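Local coordinates for protein orotidine 5'-phosphate decarboxylase (PDB 2CZD) that probably catalyses the decarboxylation of orotidine 5'-monophosphate to uridine 5'-monophosphate, the last step of de novo UMP synthesis, as a homodimer, at residues Glu126-Glu130 against Ile131-Gly135. Sequence-based numbering, arbitrary orientation.
Sequences EVANE and IEPFG
Ile131 and Val127, one helical turn apart, lie side by side and point the same way at the end of helix 121-131. From its beta carbon outward, Ile131 first passes the backbone of that turn: CB lies 3.6 Å from Val127 O, and CG1 stays almost as near. With CG1 anti to its own carbonyl carbon (chi1 -73°) and the chain then extended, CD1 reaches CG1 of Val127 at 3.9 Å. Two beta-branched residues suit this place, since branching at CB limits the rotation about chi1 and puts methyl groups close to the helix, so the two make one apolar patch. Ile131 packs on Val93, Met94 and Lys97 of helix 90-97, while Val127 touches Arg90 of the same helix and Phe116 of the second subunit.

The backbone holds the turn closed. Ile131 N donates to Val127 O at 2.9 Å, nearly straight at 165°, and Glu132 N donates to Ala128 O at 2.8 Å. Glu132 then leaves the helix with positive phi (56°), and its CG rests 3.4 Å from Asn129 O. Pro133 follows well: lacking an N-H, it could not continue the helical bonding, and its CD sits 3.2 Å from Ala128 O. The methyl CB of Ala128, the whole of its side chain, meets Pro133 CD at 4.3 Å, and the proline ring also touches Ile102 and Met104 of strand 101-105. Asn129 hydrogen-bonds through ND2 to Arg152 O and through OD1 to Lys154 N, and Glu130, turned another way, forms a salt bridge with Arg90.

Such a helix C-terminus, ended by a positive-phi residue and a proline, leads into strand 135-137 as one of the helix-to-strand turns of a TIM barrel.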
loop_
_atom_site.group_PDB
_atom_site.type_symbol
_atom_site.label_atom_id
_atom_site.label_comp_id
_atom_site.label_asym_id
_atom_site.label_seq_id
_atom_site.Cartn_x
_atom_site.Cartn_y
_atom_site.Cartn_z
ATOM N N GLU B 126 15.942 -13.802 3.643
ATOM C CA GLU B 126 17.259 -13.345 4.070
ATOM C C GLU B 126 17.153 -11.899 4.548
ATOM O O GLU B 126 17.781 -11.530 5.537
ATOM C CB GLU B 126 18.268 -13.434 2.918
ATOM C CG GLU B 126 18.493 -14.856 2.431
ATOM C CD GLU B 126 19.391 -14.923 1.215
ATOM O OE1 GLU B 126 19.362 -13.981 0.395
ATOM O OE2 GLU B 126 20.116 -15.935 1.071
ATOM N N VAL B 127 16.379 -11.062 3.856
ATOM C CA VAL B 127 16.242 -9.676 4.320
ATOM C C VAL B 127 15.554 -9.664 5.688
ATOM O O VAL B 127 15.967 -8.936 6.585
ATOM C CB VAL B 127 15.420 -8.790 3.334
ATOM C CG1 VAL B 127 15.298 -7.382 3.887
ATOM C CG2 VAL B 127 16.063 -8.766 1.952
ATOM N N ALA B 128 14.494 -10.454 5.853
ATOM C CA ALA B 128 13.823 -10.521 7.152
ATOM C C ALA B 128 14.816 -11.012 8.234
ATOM O O ALA B 128 14.794 -10.549 9.362
ATOM C CB ALA B 128 12.613 -11.458 7.076
ATOM N N ASN B 129 15.691 -11.951 7.892
ATOM C CA ASN B 129 16.648 -12.421 8.889
ATOM C C ASN B 129 17.586 -11.296 9.334
ATOM O O ASN B 129 18.006 -11.252 10.490
ATOM C CB ASN B 129 17.444 -13.597 8.331
ATOM C CG ASN B 129 16.623 -14.859 8.261
ATOM O OD1 ASN B 129 15.562 -14.956 8.890
ATOM N ND2 ASN B 129 17.112 -15.839 7.514
ATOM N N GLU B 130 17.900 -10.379 8.423
ATOM C CA GLU B 130 18.785 -9.264 8.736
ATOM C C GLU B 130 18.062 -8.248 9.607
ATOM O O GLU B 130 18.586 -7.780 10.625
ATOM C CB GLU B 130 19.227 -8.544 7.452
ATOM C CG GLU B 130 20.171 -9.299 6.523
ATOM C CD GLU B 130 20.555 -8.470 5.282
ATOM O OE1 GLU B 130 21.249 -9.014 4.400
ATOM O OE2 GLU B 130 20.166 -7.275 5.181
ATOM N N ILE B 131 16.838 -7.914 9.207
ATOM C CA ILE B 131 16.062 -6.903 9.906
ATOM C C ILE B 131 15.456 -7.347 11.233
ATOM O O ILE B 131 15.311 -6.541 12.154
ATOM C CB ILE B 131 14.963 -6.352 8.959
ATOM C CG1 ILE B 131 15.627 -5.460 7.897
ATOM C CG2 ILE B 131 13.911 -5.553 9.743
ATOM C CD1 ILE B 131 14.685 -4.919 6.850
ATOM N N GLU B 132 15.141 -8.639 11.332
ATOM C CA GLU B 132 14.522 -9.218 12.522
ATOM C C GLU B 132 13.208 -8.523 12.931
ATOM O O GLU B 132 13.102 -7.914 13.998
ATOM C CB GLU B 132 15.507 -9.263 13.707
ATOM C CG GLU B 132 16.739 -10.099 13.415
ATOM C CD GLU B 132 17.765 -10.086 14.550
ATOM O OE1 GLU B 132 18.803 -10.758 14.398
ATOM O OE2 GLU B 132 17.550 -9.398 15.576
ATOM N N PRO B 133 12.199 -8.566 12.045
ATOM C CA PRO B 133 10.891 -7.964 12.338
ATOM C C PRO B 133 10.210 -8.865 13.383
ATOM O O PRO B 133 10.714 -9.942 13.714
ATOM C CB PRO B 133 10.153 -8.067 10.999
ATOM C CG PRO B 133 10.687 -9.380 10.451
ATOM C CD PRO B 133 12.181 -9.254 10.739
ATOM N N PHE B 134 9.070 -8.424 13.892
ATOM C CA PHE B 134 8.325 -9.263 14.832
ATOM C C PHE B 134 7.967 -10.582 14.147
ATOM O O PHE B 134 8.046 -11.651 14.752
ATOM C CB PHE B 134 7.037 -8.558 15.272
ATOM C CG PHE B 134 6.094 -9.445 16.064
ATOM C CD1 PHE B 134 4.987 -10.032 15.457
ATOM C CD2 PHE B 134 6.321 -9.688 17.416
ATOM C CE1 PHE B 134 4.108 -10.845 16.171
ATOM C CE2 PHE B 134 5.452 -10.496 18.142
ATOM C CZ PHE B 134 4.338 -11.079 17.521
ATOM N N GLY B 135 7.557 -10.500 12.885
ATOM C CA GLY B 135 7.194 -11.712 12.175
ATOM C C GLY B 135 7.079 -11.551 10.678
ATOM O O GLY B 135 7.360 -10.482 10.134
#